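Local coordinates for glycoside hydrolase, GH17 family (Formosa sp. Hel1_33_131, PDB 6FCG), which probably hydrolyses internal beta-1,3-glucosidic bonds of laminarin, the storage glucan of marine microalgae, as an endo-acting enzyme, at residues R84-Y89 with S97-A102; P244-H249 with N368-F373; S265-I270 with A412-V417; D286-Y291 with K299-G304. One frame throughout, in Å; residues are numbered along the deposited sequence.

Contact 1. Residues R84-Y89 with S97-A102; sequences RILRTY and SNILKA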
loop_
_atom_site.group_PDB
_atom_site.type_symbol
_atom_site.label_atom_id
_atom_site.label_comp_id
_atom_site.label_asym_id
_atom_site.label_seq_id
_atom_site.Cartn_x
_atom_site.Cartn_y
_atom_site.Cartn_z
ATOM N N ARG A 84 9.755 22.622 -41.818
ATOM C CA ARG A 84 9.717 23.963 -42.416
ATOM C C ARG A 84 8.951 25.006 -41.642
ATOM O O ARG A 84 8.969 26.184 -42.005
ATOM C CB ARG A 84 9.135 23.880 -43.836
ATOM C CG ARG A 84 9.950 23.054 -44.832
ATOM C CD ARG A 84 11.302 23.707 -45.124
ATOM N NE ARG A 84 12.118 22.900 -46.021
ATOM C CZ ARG A 84 13.028 22.004 -45.652
ATOM N NH1 ARG A 84 13.296 21.752 -44.367
ATOM N NH2 ARG A 84 13.685 21.344 -46.597
ATOM N N ILE A 85 8.230 24.612 -40.604
ATOM C CA ILE A 85 7.569 25.611 -39.761
ATOM C C ILE A 85 7.669 25.215 -38.304
ATOM O O ILE A 85 7.516 24.042 -37.951
ATOM C CB ILE A 85 6.116 25.906 -40.226
ATOM C CG1 ILE A 85 5.477 26.934 -39.322
ATOM C CG2 ILE A 85 5.274 24.634 -40.283
ATOM C CD1 ILE A 85 4.283 27.610 -39.946
ATOM N N LEU A 86 8.011 26.183 -37.463
ATOM C CA LEU A 86 8.054 25.924 -36.041
ATOM C C LEU A 86 7.149 26.845 -35.249
ATOM O O LEU A 86 6.667 27.851 -35.744
ATOM C CB LEU A 86 9.484 25.788 -35.495
ATOM C CG LEU A 86 10.496 26.797 -35.904
ATOM C CD1 LEU A 86 10.517 27.955 -34.938
ATOM C CD2 LEU A 86 11.877 26.202 -35.905
ATOM N N ARG A 87 6.894 26.414 -34.020
ATOM C CA ARG A 87 6.010 27.051 -33.075
ATOM C C ARG A 87 6.737 27.450 -31.814
ATOM O O ARG A 87 7.592 26.728 -31.312
ATOM C CB ARG A 87 4.990 26.027 -32.652
ATOM C CG ARG A 87 3.779 26.641 -32.071
ATOM C CD ARG A 87 2.885 25.626 -31.410
ATOM N NE ARG A 87 2.113 26.393 -30.456
ATOM C CZ ARG A 87 1.494 25.911 -29.398
ATOM N NH1 ARG A 87 1.465 24.598 -29.145
ATOM N NH2 ARG A 87 0.882 26.781 -28.594
ATOM N N THR A 88 6.298 28.549 -31.253
ATOM C CA THR A 88 6.943 29.221 -30.138
ATOM C C THR A 88 5.879 29.665 -29.126
ATOM O O THR A 88 4.676 29.722 -29.470
ATOM C CB THR A 88 7.768 30.382 -30.741
ATOM O OG1 THR A 88 9.169 30.081 -30.601
ATOM C CG2 THR A 88 7.421 31.747 -30.138
ATOM N N TYR A 89 6.280 29.955 -27.890
ATOM C CA TYR A 89 5.271 30.075 -26.789
ATOM C C TYR A 89 5.086 31.460 -26.154
ATOM O O TYR A 89 3.966 31.831 -25.782
ATOM C CB TYR A 89 5.542 29.016 -25.712
ATOM C CG TYR A 89 5.210 27.641 -26.213
ATOM C CD1 TYR A 89 6.145 26.906 -26.931
ATOM C CD2 TYR A 89 3.945 27.085 -26.010
ATOM C CE1 TYR A 89 5.825 25.657 -27.452
ATOM C CE2 TYR A 89 3.625 25.828 -26.496
ATOM C CZ TYR A 89 4.561 25.114 -27.223
ATOM O OH TYR A 89 4.271 23.863 -27.705
ATOM N N SER A 97 12.553 35.950 -30.348
ATOM C CA SER A 97 13.250 36.985 -31.082
ATOM C C SER A 97 14.597 36.472 -31.589
ATOM O O SER A 97 14.991 36.730 -32.727
ATOM C CB SER A 97 13.408 38.211 -30.165
ATOM O OG SER A 97 14.306 39.151 -30.684
ATOM N N ASN A 98 15.316 35.753 -30.753
ATOM C CA ASN A 98 16.596 35.198 -31.176
ATOM C C ASN A 98 16.458 34.095 -32.231
ATOM O O ASN A 98 17.354 33.954 -33.068
ATOM C CB ASN A 98 17.414 34.721 -29.983
ATOM C CG ASN A 98 17.851 35.874 -29.102
ATOM O OD1 ASN A 98 18.095 36.979 -29.580
ATOM N ND2 ASN A 98 17.987 35.617 -27.837
ATOM N N ILE A 99 15.351 33.352 -32.223
ATOM C CA ILE A 99 15.136 32.333 -33.238
ATOM C C ILE A 99 14.943 33.020 -34.582
ATOM O O ILE A 99 15.499 32.599 -35.592
ATOM C CB ILE A 99 13.957 31.426 -32.902
ATOM C CG1 ILE A 99 14.287 30.644 -31.611
ATOM C CG2 ILE A 99 13.691 30.424 -34.022
ATOM C CD1 ILE A 99 13.111 29.942 -30.976
ATOM N N LEU A 100 14.174 34.095 -34.585
ATOM C CA LEU A 100 13.971 34.871 -35.806
ATOM C C LEU A 100 15.293 35.431 -36.319
ATOM O O LEU A 100 15.559 35.336 -37.523
ATOM C CB LEU A 100 12.929 35.963 -35.579
ATOM C CG LEU A 100 11.500 35.451 -35.361
ATOM C CD1 LEU A 100 10.604 36.511 -34.754
ATOM C CD2 LEU A 100 10.883 34.931 -36.663
ATOM N N LYS A 101 16.148 35.938 -35.423
ATOM C CA LYS A 101 17.472 36.432 -35.829
ATOM C C LYS A 101 18.329 35.342 -36.468
ATOM O O LYS A 101 18.990 35.574 -37.499
ATOM C CB LYS A 101 18.231 37.082 -34.657
ATOM C CG LYS A 101 17.716 38.479 -34.367
ATOM C CD LYS A 101 18.243 39.107 -33.082
ATOM C CE LYS A 101 17.328 40.284 -32.743
ATOM N NZ LYS A 101 17.763 41.024 -31.546
ATOM N N ALA A 102 18.272 34.175 -35.851
ATOM C CA ALA A 102 18.997 33.015 -36.291
ATOM C C ALA A 102 18.543 32.562 -37.652
ATOM O O ALA A 102 19.380 32.257 -38.498
ATOM C CB ALA A 102 18.829 31.876 -35.297
#
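Thr88 and Ile99 mark the nearest approach of the two backbones, with 9.3 Å from Thr88 CA to Ile99 CA, so that strand 84-87 and the residues after it meet helix 97-102 through side chains alone. Leu86 and Thr88, two positions apart on an extended chain, both direct their CB toward the helix, and the one residue that answers them is Ile99. Its beta branch divides the task. With chi1 at -64° the methyl CG2 is anti to the backbone N and rests against Leu86, 4.1 Å from Leu86 CD1. The longer arm, CG1 to CD1, runs nearly fully extended past Thr88 in the opposite direction to the threonine side chain, bringing Ile99 CD1 to 4.0 Å from Thr88 OG1. Leucine and isoleucine suit this buried layer because their branched ends fill it with methyl groups. Threonine fits where strand gives way to loop, since its hydroxyl can pack beside a methyl and still have a polar partner, here a weak hydrogen bond with Thr96, in the first turn of helix 95-109. Met117 of strand 116-121 also packs on both Leu86 and Ile99, and Met75 and Leu78 of helix 68-80 pack on Leu86. Arg87, on the other face of the strand, forms a salt bridge with Glu305. Strand 83-87, helix 95-109 and strand 116-121 make a beta-alpha-beta crossover, the repeating element of the TIM barrel to which family 17 glycoside hydrolases belong, and the contact packs its first strand and its helix together through an apolar layer.

Contact 2. Residues P244-H249 with N368-F373; sequences PMHDTH and NHFGLF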
loop_
_atom_site.group_PDB
_atom_site.type_symbol
_atom_site.label_atom_id
_atom_site.label_comp_id
_atom_site.label_asym_id
_atom_site.label_seq_id
_atom_site.Cartn_x
_atom_site.Cartn_y
_atom_site.Cartn_z
ATOM N N PRO A 244 -3.315 12.009 -25.808
ATOM C CA PRO A 244 -3.550 10.636 -25.356
ATOM C C PRO A 244 -2.546 10.173 -24.283
ATOM O O PRO A 244 -2.969 9.507 -23.337
ATOM C CB PRO A 244 -3.418 9.792 -26.645
ATOM C CG PRO A 244 -3.473 10.736 -27.773
ATOM C CD PRO A 244 -3.501 12.145 -27.270
ATOM N N MET A 245 -1.252 10.495 -24.436
ATOM C CA MET A 245 -0.239 10.023 -23.479
ATOM C C MET A 245 -0.654 10.348 -22.056
ATOM O O MET A 245 -0.642 9.503 -21.190
ATOM C CB MET A 245 1.131 10.623 -23.750
ATOM C CG MET A 245 2.247 9.940 -22.965
ATOM S SD MET A 245 3.407 11.073 -22.186
ATOM C CE MET A 245 2.403 11.936 -20.998
ATOM N N HIS A 246 -1.050 11.591 -21.831
ATOM C CA HIS A 246 -1.526 11.998 -20.518
ATOM C C HIS A 246 -2.771 11.248 -20.094
ATOM O O HIS A 246 -2.906 10.918 -18.932
ATOM C CB HIS A 246 -1.760 13.509 -20.478
ATOM C CG HIS A 246 -0.489 14.284 -20.460
ATOM N ND1 HIS A 246 -0.068 15.072 -21.510
ATOM C CD2 HIS A 246 0.488 14.345 -19.533
ATOM C CE1 HIS A 246 1.100 15.615 -21.212
ATOM N NE2 HIS A 246 1.457 15.189 -20.016
ATOM N N ASP A 247 -3.683 11.017 -21.029
ATOM C CA ASP A 247 -4.902 10.323 -20.715
ATOM C C ASP A 247 -4.703 8.837 -20.433
ATOM O O ASP A 247 -5.537 8.247 -19.753
ATOM C CB ASP A 247 -5.984 10.595 -21.775
ATOM C CG ASP A 247 -6.576 12.005 -21.665
ATOM O OD1 ASP A 247 -6.391 12.666 -20.623
ATOM O OD2 ASP A 247 -7.269 12.456 -22.602
ATOM N N THR A 248 -3.575 8.239 -20.812
ATOM C CA THR A 248 -3.249 6.882 -20.298
ATOM C C THR A 248 -3.267 6.783 -18.749
ATOM O O THR A 248 -3.390 5.675 -18.196
ATOM C CB THR A 248 -1.892 6.331 -20.740
ATOM O OG1 THR A 248 -0.824 7.124 -20.199
ATOM C CG2 THR A 248 -1.812 6.275 -22.233
ATOM N N HIS A 249 -3.145 7.930 -18.068
ATOM C CA HIS A 249 -3.422 8.008 -16.641
ATOM C C HIS A 249 -4.776 8.652 -16.288
ATOM O O HIS A 249 -5.540 8.079 -15.525
ATOM C CB HIS A 249 -2.328 8.786 -15.978
ATOM C CG HIS A 249 -2.503 8.904 -14.505
ATOM N ND1 HIS A 249 -3.047 10.024 -13.911
ATOM C CD2 HIS A 249 -2.211 8.046 -13.502
ATOM C CE1 HIS A 249 -3.070 9.854 -12.600
ATOM N NE2 HIS A 249 -2.564 8.665 -12.327
ATOM N N ASN A 368 10.422 16.742 -19.328
ATOM C CA ASN A 368 11.776 16.869 -19.848
ATOM C C ASN A 368 12.107 15.888 -20.966
ATOM O O ASN A 368 13.243 15.825 -21.386
ATOM C CB ASN A 368 12.815 16.678 -18.711
ATOM C CG ASN A 368 12.591 17.619 -17.524
ATOM O OD1 ASN A 368 12.294 18.817 -17.696
ATOM N ND2 ASN A 368 12.715 17.087 -16.310
ATOM N N HIS A 369 11.158 15.107 -21.445
ATOM C CA HIS A 369 11.502 14.001 -22.340
ATOM C C HIS A 369 10.619 13.908 -23.562
ATOM O O HIS A 369 10.476 12.835 -24.175
ATOM C CB HIS A 369 11.533 12.673 -21.560
ATOM C CG HIS A 369 12.611 12.625 -20.523
ATOM N ND1 HIS A 369 13.937 12.398 -20.830
ATOM C CD2 HIS A 369 12.562 12.795 -19.181
ATOM C CE1 HIS A 369 14.657 12.421 -19.722
ATOM N NE2 HIS A 369 13.847 12.658 -18.708
ATOM N N PHE A 370 10.076 15.040 -23.974
ATOM C CA PHE A 370 9.204 15.043 -25.147
ATOM C C PHE A 370 9.927 15.180 -26.512
ATOM O O PHE A 370 9.286 15.093 -27.549
ATOM C CB PHE A 370 8.142 16.120 -24.999
ATOM C CG PHE A 370 6.983 15.696 -24.172
ATOM C CD1 PHE A 370 5.918 15.015 -24.759
ATOM C CD2 PHE A 370 6.934 15.999 -22.825
ATOM C CE1 PHE A 370 4.840 14.634 -24.010
ATOM C CE2 PHE A 370 5.844 15.617 -22.063
ATOM C CZ PHE A 370 4.800 14.941 -22.656
ATOM N N GLY A 371 11.244 15.369 -26.497
ATOM C CA GLY A 371 12.005 15.544 -27.706
ATOM C C GLY A 371 12.020 14.352 -28.626
ATOM O O GLY A 371 11.772 13.224 -28.202
ATOM N N LEU A 372 12.274 14.626 -29.911
ATOM C CA LEU A 372 12.722 13.605 -30.857
ATOM C C LEU A 372 14.220 13.391 -30.670
ATOM O O LEU A 372 14.757 12.322 -30.991
ATOM C CB LEU A 372 12.413 14.014 -32.277
ATOM C CG LEU A 372 10.975 14.375 -32.580
ATOM C CD1 LEU A 372 10.884 14.917 -33.992
ATOM C CD2 LEU A 372 10.036 13.200 -32.405
ATOM N N PHE A 373 14.902 14.414 -30.171
ATOM C CA PHE A 373 16.325 14.335 -29.817
ATOM C C PHE A 373 16.480 14.540 -28.322
ATOM O O PHE A 373 15.631 15.208 -27.683
ATOM C CB PHE A 373 17.145 15.461 -30.496
ATOM C CG PHE A 373 17.106 15.460 -31.993
ATOM C CD1 PHE A 373 16.129 16.137 -32.685
ATOM C CD2 PHE A 373 18.093 14.791 -32.721
ATOM C CE1 PHE A 373 16.106 16.121 -34.059
ATOM C CE2 PHE A 373 18.065 14.775 -34.106
ATOM C CZ PHE A 373 17.077 15.452 -34.773
#
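Met245 leaves the first turn of helix 244-249 with its CB directed toward 368-373, but CG, anti to the backbone N (chi1 -168°), comes hardly nearer. The turn toward Phe370 comes at SD, and the next bend brings CE back over His246. At the sulfur the contact proper begins: Met245 SD lies 4.1 Å from Phe370 CZ. It is 5.1 Å from the centroid of that ring, on a line 56° off the ring normal, an oblique Met-aromatic contact. The terminal methyl serves two rings, for CE is 4.2 Å from Phe370 CZ and also stands 3.4 Å above the plane of the His246 imidazole, displaced toward its rim. His246 in turn brings CE1 to 4.0 Å from Phe370 CZ, so the end of the phenylalanine ring meets both neighbours. Within the helix Thr248 OG1 donates to Met245 O at 2.6 Å, in the carbonyl plane, which ties the threonine hydroxyl to the backbone. Trp308 and Tyr316 also pack on Met245. Methionine suits this aromatic setting because its chain is flexible and its sulfur polarisable. With no hydrogen bond joining the segments, the contact probably rests on dispersion and the burial of apolar surface, with perhaps a weak electrostatic term between sulfur and ring.

Contact 3. Residues S265-I270 with A412-V417; sequences SSLKRI and ALFLEV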
loop_
_atom_site.group_PDB
_atom_site.type_symbol
_atom_site.label_atom_id
_atom_site.label_comp_id
_atom_site.label_asym_id
_atom_site.label_seq_id
_atom_site.Cartn_x
_atom_site.Cartn_y
_atom_site.Cartn_z
ATOM N N SER A 265 1.151 -11.796 -30.185
ATOM C CA SER A 265 2.561 -11.387 -30.064
ATOM C C SER A 265 2.722 -10.022 -29.345
ATOM O O SER A 265 1.835 -9.156 -29.409
ATOM C CB SER A 265 3.196 -11.350 -31.470
ATOM O OG SER A 265 4.165 -10.349 -31.624
ATOM N N SER A 266 3.824 -9.873 -28.613
ATOM C CA SER A 266 4.149 -8.625 -27.897
ATOM C C SER A 266 4.247 -7.418 -28.812
ATOM O O SER A 266 3.806 -6.320 -28.447
ATOM C CB SER A 266 5.440 -8.787 -27.081
ATOM O OG SER A 266 6.507 -9.198 -27.905
ATOM N N LEU A 267 4.813 -7.629 -29.993
ATOM C CA LEU A 267 4.847 -6.607 -31.031
ATOM C C LEU A 267 3.459 -6.145 -31.421
ATOM O O LEU A 267 3.222 -4.947 -31.524
ATOM C CB LEU A 267 5.559 -7.135 -32.262
ATOM C CG LEU A 267 7.059 -7.312 -32.052
ATOM C CD1 LEU A 267 7.620 -8.481 -32.846
ATOM C CD2 LEU A 267 7.761 -5.999 -32.389
ATOM N N LYS A 268 2.557 -7.103 -31.607
ATOM C CA LYS A 268 1.188 -6.816 -32.049
ATOM C C LYS A 268 0.377 -6.139 -30.975
ATOM O O LYS A 268 -0.380 -5.219 -31.269
ATOM C CB LYS A 268 0.465 -8.090 -32.580
ATOM C CG LYS A 268 0.729 -8.215 -34.084
ATOM C CD LYS A 268 0.460 -9.548 -34.746
ATOM C CE LYS A 268 0.718 -9.469 -36.258
ATOM N NZ LYS A 268 1.532 -10.618 -36.756
ATOM N N ARG A 269 0.569 -6.568 -29.729
ATOM C CA ARG A 269 -0.070 -5.921 -28.588
ATOM C C ARG A 269 0.238 -4.419 -28.482
ATOM O O ARG A 269 -0.665 -3.616 -28.223
ATOM C CB ARG A 269 0.311 -6.634 -27.296
ATOM C CG ARG A 269 -0.484 -7.906 -27.118
ATOM C CD ARG A 269 0.319 -9.132 -26.667
ATOM N NE ARG A 269 0.578 -9.197 -25.266
ATOM C CZ ARG A 269 1.587 -9.860 -24.699
ATOM N NH1 ARG A 269 2.488 -10.602 -25.369
ATOM N NH2 ARG A 269 1.663 -9.775 -23.391
ATOM N N ILE A 270 1.506 -4.058 -28.669
ATOM C CA ILE A 270 1.907 -2.659 -28.667
ATOM C C ILE A 270 1.271 -1.907 -29.851
ATOM O O ILE A 270 0.686 -0.849 -29.650
ATOM C CB ILE A 270 3.451 -2.505 -28.605
ATOM C CG1 ILE A 270 3.927 -2.914 -27.215
ATOM C CG2 ILE A 270 3.873 -1.064 -28.882
ATOM C CD1 ILE A 270 5.425 -2.949 -27.044
ATOM N N ALA A 412 18.528 -3.598 -27.191
ATOM C CA ALA A 412 18.746 -2.901 -25.911
ATOM C C ALA A 412 17.575 -1.996 -25.536
ATOM O O ALA A 412 17.247 -1.845 -24.365
ATOM C CB ALA A 412 20.019 -2.092 -25.942
ATOM N N LEU A 413 16.935 -1.422 -26.546
ATOM C CA LEU A 413 15.734 -0.634 -26.334
ATOM C C LEU A 413 14.580 -1.512 -25.865
ATOM O O LEU A 413 13.911 -1.220 -24.878
ATOM C CB LEU A 413 15.357 0.105 -27.615
ATOM C CG LEU A 413 14.019 0.834 -27.638
ATOM C CD1 LEU A 413 13.926 1.847 -26.500
ATOM C CD2 LEU A 413 13.818 1.487 -28.999
ATOM N N PHE A 414 14.354 -2.587 -26.587
ATOM C CA PHE A 414 13.240 -3.467 -26.311
ATOM C C PHE A 414 13.259 -4.038 -24.906
ATOM O O PHE A 414 12.193 -4.209 -24.305
ATOM C CB PHE A 414 13.147 -4.577 -27.384
ATOM C CG PHE A 414 12.421 -4.156 -28.622
ATOM C CD1 PHE A 414 12.339 -2.812 -29.000
ATOM C CD2 PHE A 414 11.828 -5.093 -29.430
ATOM C CE1 PHE A 414 11.662 -2.436 -30.152
ATOM C CE2 PHE A 414 11.160 -4.715 -30.586
ATOM C CZ PHE A 414 11.079 -3.381 -30.950
ATOM N N LEU A 415 14.442 -4.319 -24.368
ATOM C CA LEU A 415 14.528 -4.759 -22.970
ATOM C C LEU A 415 13.926 -3.741 -21.996
ATOM O O LEU A 415 13.251 -4.128 -21.029
ATOM C CB LEU A 415 15.965 -5.098 -22.580
ATOM C CG LEU A 415 16.589 -6.343 -23.227
ATOM C CD1 LEU A 415 18.055 -6.479 -22.818
ATOM C CD2 LEU A 415 15.843 -7.618 -22.848
ATOM N N GLU A 416 14.157 -2.452 -22.263
ATOM C CA GLU A 416 13.642 -1.389 -21.411
ATOM C C GLU A 416 12.154 -1.126 -21.638
ATOM O O GLU A 416 11.500 -0.652 -20.727
ATOM C CB GLU A 416 14.398 -0.089 -21.603
ATOM C CG GLU A 416 15.900 -0.176 -21.417
ATOM C CD GLU A 416 16.546 1.176 -21.065
ATOM O OE1 GLU A 416 15.817 2.176 -21.139
ATOM O OE2 GLU A 416 17.753 1.281 -20.732
ATOM N N VAL A 417 11.620 -1.436 -22.814
ATOM C CA VAL A 417 10.197 -1.208 -23.093
ATOM C C VAL A 417 9.315 -2.207 -22.317
ATOM O O VAL A 417 9.594 -3.389 -22.298
ATOM C CB VAL A 417 9.873 -1.361 -24.613
ATOM C CG1 VAL A 417 8.382 -1.222 -24.855
ATOM C CG2 VAL A 417 10.587 -0.340 -25.495
#
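A two-point apolar contact, Leu267 with Phe414 and Ile270 with Val417, joins the first turn of the long helix 266-294 to the end of the short helix 410-416. The two pairs have matching backbone spacing, since Leu267 CA to Phe414 CA and Ile270 CA to Val417 CA both measure 10.1 Å. The two contact residues of each segment are three positions apart, a little under one helical turn, which lets successive side chains face the same neighbour. Leucine, isoleucine and phenylalanine suit this spacing because their long apolar ends can bridge it. Leu267 and Phe414 meet at about a right angle: the methyl Leu267 CD2 lies 4.1 Å from Phe414 CE2, so one branch of the leucine reaches the far part of the phenyl ring. In the second pair the extended arm of Ile270 does the work, with Ile270 CD1 4.1 Å from Val417 CG1. That valine methyl is anti to its own N (chi1 176°), which directs it at the isoleucine. Valine fits where the helix runs out into loop, being short and branched close to the backbone. Ser265, at the N-cap of helix 266-294, accepts a weak capping bond at its OG from Leu267 N, 3.2 Å away. The same two segments also meet a neighbouring subunit: Arg269 pairs with Glu416 of that subunit, and Glu416 with Arg269 of that subunit. Within the chain, helix 326-342 adjoins both helices, Tyr327 packing on Leu267, Phe414 and Val417, and Ile331 on Ile270.

Contact 4. Residues D286-Y291 with K299-G304; sequences DSVASY and KPIHIG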
loop_
_atom_site.group_PDB
_atom_site.type_symbol
_atom_site.label_atom_id
_atom_site.label_comp_id
_atom_site.label_asym_id
_atom_site.label_seq_id
_atom_site.Cartn_x
_atom_site.Cartn_y
_atom_site.Cartn_z
ATOM N N ASP A 286 -11.796 15.577 -34.057
ATOM C CA ASP A 286 -13.074 15.512 -34.782
ATOM C C ASP A 286 -14.242 16.113 -33.982
ATOM O O ASP A 286 -15.164 16.708 -34.554
ATOM C CB ASP A 286 -13.415 14.057 -35.211
ATOM C CG ASP A 286 -12.584 13.578 -36.392
ATOM O OD1 ASP A 286 -11.808 14.380 -36.973
ATOM O OD2 ASP A 286 -12.661 12.384 -36.736
ATOM N N SER A 287 -14.194 15.945 -32.652
ATOM C CA SER A 287 -15.164 16.538 -31.735
ATOM C C SER A 287 -15.182 18.065 -31.828
ATOM O O SER A 287 -16.242 18.671 -31.785
ATOM C CB SER A 287 -14.850 16.096 -30.315
ATOM O OG SER A 287 -15.922 16.412 -29.475
ATOM N N VAL A 288 -14.018 18.671 -32.035
ATOM C CA VAL A 288 -13.922 20.112 -32.316
ATOM C C VAL A 288 -14.553 20.468 -33.680
ATOM O O VAL A 288 -15.315 21.439 -33.791
ATOM C CB VAL A 288 -12.464 20.648 -32.255
ATOM C CG1 VAL A 288 -12.417 22.167 -32.492
ATOM C CG2 VAL A 288 -11.814 20.347 -30.899
ATOM N N ALA A 289 -14.252 19.677 -34.702
ATOM C CA ALA A 289 -14.862 19.871 -36.023
ATOM C C ALA A 289 -16.395 19.766 -35.993
ATOM O O ALA A 289 -17.070 20.556 -36.631
ATOM C CB ALA A 289 -14.293 18.886 -37.046
ATOM N N SER A 290 -16.921 18.794 -35.252
ATOM C CA SER A 290 -18.370 18.657 -35.032
ATOM C C SER A 290 -18.993 19.845 -34.341
ATOM O O SER A 290 -20.095 20.275 -34.697
ATOM C CB SER A 290 -18.678 17.426 -34.203
ATOM O OG SER A 290 -18.488 16.285 -34.987
ATOM N N TYR A 291 -18.299 20.375 -33.348
ATOM C CA TYR A 291 -18.829 21.516 -32.621
ATOM C C TYR A 291 -18.962 22.757 -33.513
ATOM O O TYR A 291 -20.002 23.427 -33.472
ATOM C CB TYR A 291 -18.022 21.831 -31.339
ATOM C CG TYR A 291 -18.677 22.959 -30.567
ATOM C CD1 TYR A 291 -19.943 22.788 -30.005
ATOM C CD2 TYR A 291 -18.067 24.193 -30.453
ATOM C CE1 TYR A 291 -20.566 23.822 -29.332
ATOM C CE2 TYR A 291 -18.681 25.227 -29.783
ATOM C CZ TYR A 291 -19.933 25.039 -29.229
ATOM O OH TYR A 291 -20.531 26.080 -28.580
ATOM N N LYS A 299 -14.203 26.463 -40.588
ATOM C CA LYS A 299 -12.831 26.941 -40.390
ATOM C C LYS A 299 -11.913 25.751 -40.465
ATOM O O LYS A 299 -12.285 24.667 -40.040
ATOM C CB LYS A 299 -12.650 27.584 -39.017
ATOM C CG LYS A 299 -13.350 28.897 -38.878
ATOM C CD LYS A 299 -12.410 30.053 -39.090
ATOM C CE LYS A 299 -13.193 31.280 -39.528
ATOM N NZ LYS A 299 -13.429 32.323 -38.525
ATOM N N PRO A 300 -10.691 25.956 -40.963
ATOM C CA PRO A 300 -9.721 24.881 -40.837
ATOM C C PRO A 300 -9.351 24.590 -39.361
ATOM O O PRO A 300 -9.364 25.482 -38.508
ATOM C CB PRO A 300 -8.502 25.400 -41.613
ATOM C CG PRO A 300 -8.930 26.685 -42.243
ATOM C CD PRO A 300 -10.074 27.196 -41.446
ATOM N N ILE A 301 -9.018 23.331 -39.100
ATOM C CA ILE A 301 -8.467 22.907 -37.838
ATOM C C ILE A 301 -7.084 22.340 -38.126
ATOM O O ILE A 301 -6.910 21.528 -39.057
ATOM C CB ILE A 301 -9.354 21.842 -37.177
ATOM C CG1 ILE A 301 -10.699 22.468 -36.809
ATOM C CG2 ILE A 301 -8.683 21.297 -35.923
ATOM C CD1 ILE A 301 -11.778 21.461 -36.547
ATOM N N HIS A 302 -6.119 22.757 -37.302
ATOM C CA HIS A 302 -4.763 22.171 -37.284
ATOM C C HIS A 302 -4.369 21.736 -35.882
ATOM O O HIS A 302 -4.874 22.252 -34.892
ATOM C CB HIS A 302 -3.776 23.158 -37.884
ATOM C CG HIS A 302 -4.069 23.452 -39.323
ATOM N ND1 HIS A 302 -3.893 22.503 -40.298
ATOM C CD2 HIS A 302 -4.621 24.522 -39.940
ATOM C CE1 HIS A 302 -4.281 22.981 -41.464
ATOM N NE2 HIS A 302 -4.726 24.208 -41.275
ATOM N N ILE A 303 -3.479 20.757 -35.793
ATOM C CA ILE A 303 -3.005 20.283 -34.500
ATOM C C ILE A 303 -1.835 21.141 -34.054
ATOM O O ILE A 303 -0.734 21.052 -34.578
ATOM C CB ILE A 303 -2.640 18.786 -34.517
ATOM C CG1 ILE A 303 -3.835 17.950 -35.032
ATOM C CG2 ILE A 303 -2.228 18.312 -33.123
ATOM C CD1 ILE A 303 -5.151 18.155 -34.288
ATOM N N GLY A 304 -2.094 21.958 -33.048
ATOM C CA GLY A 304 -1.081 22.814 -32.465
ATOM C C GLY A 304 -0.153 22.142 -31.467
ATOM O O GLY A 304 0.921 22.684 -31.174
#
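Ile301 reaches Ala289 and Val288 by an extended arm: chi1 of -66° places CG1 anti to the carbonyl carbon, and chi2 of 163° stretches CD1 outward from strand 301-304. On the helix, Val288 has CG1 anti to the backbone N (chi1 -177°), turning that methyl to the strand. The isoleucine tip lies against the helix backbone itself, with Ile301 CD1 3.5 Å from Ala289 CA. The alanine methyl flanks the same tip, Ala289 CB being 3.6 Å from Ile301 CD1. Val288 stands a little farther off, its CG1 4.2 Å from Ile301 CD1, and the two side chains pass at a slant. Residue size explains the fit: alanine, with a single methyl, lets strand and helix approach to 7.3 Å between Ala289 CA and Ile301 CA, whereas isoleucine is long enough to span the gap and valine fills the flank. Neighbouring strand 238-241 shares the layer, Leu238 and Val240 packing on Val288 and Val240 also on Ile301, while Ile292 from the next helical turn packs on Ile301 too. All these groups are apolar, as expected where a helix lies on the outer face of a sheet. Helix 266-294 leading into the parallel strand 301-305 is the helix-to-strand half of a beta-alpha-beta crossover, the arrangement from which a TIM barrel is built.

Overall arrangement
Contacts 1 and 4 are both helix-on-strand packings of the same parallel sheet, contact 1 on its second strand, 83-87, and contact 4 on its last, 301-305, with centres 25 Å apart. The Arg87 side chain nevertheless reaches the last strand: Arg87 NH1 lies 2.8 Å from Gly304 O, a weak hydrogen bond. Arg87 and Tyr89 also bind the carboxylate of Glu305, immediately after contact 4, at the C-terminal strand ends where TIM-barrel glycosidases keep their active sites. Contact 2 does not touch either, its nearest atoms being about 9 Å from each. Contact 3, 18 Å from contact 2 between centres, is farther out; helix 266-294 links it to contact 4, about 33 Å away between centres.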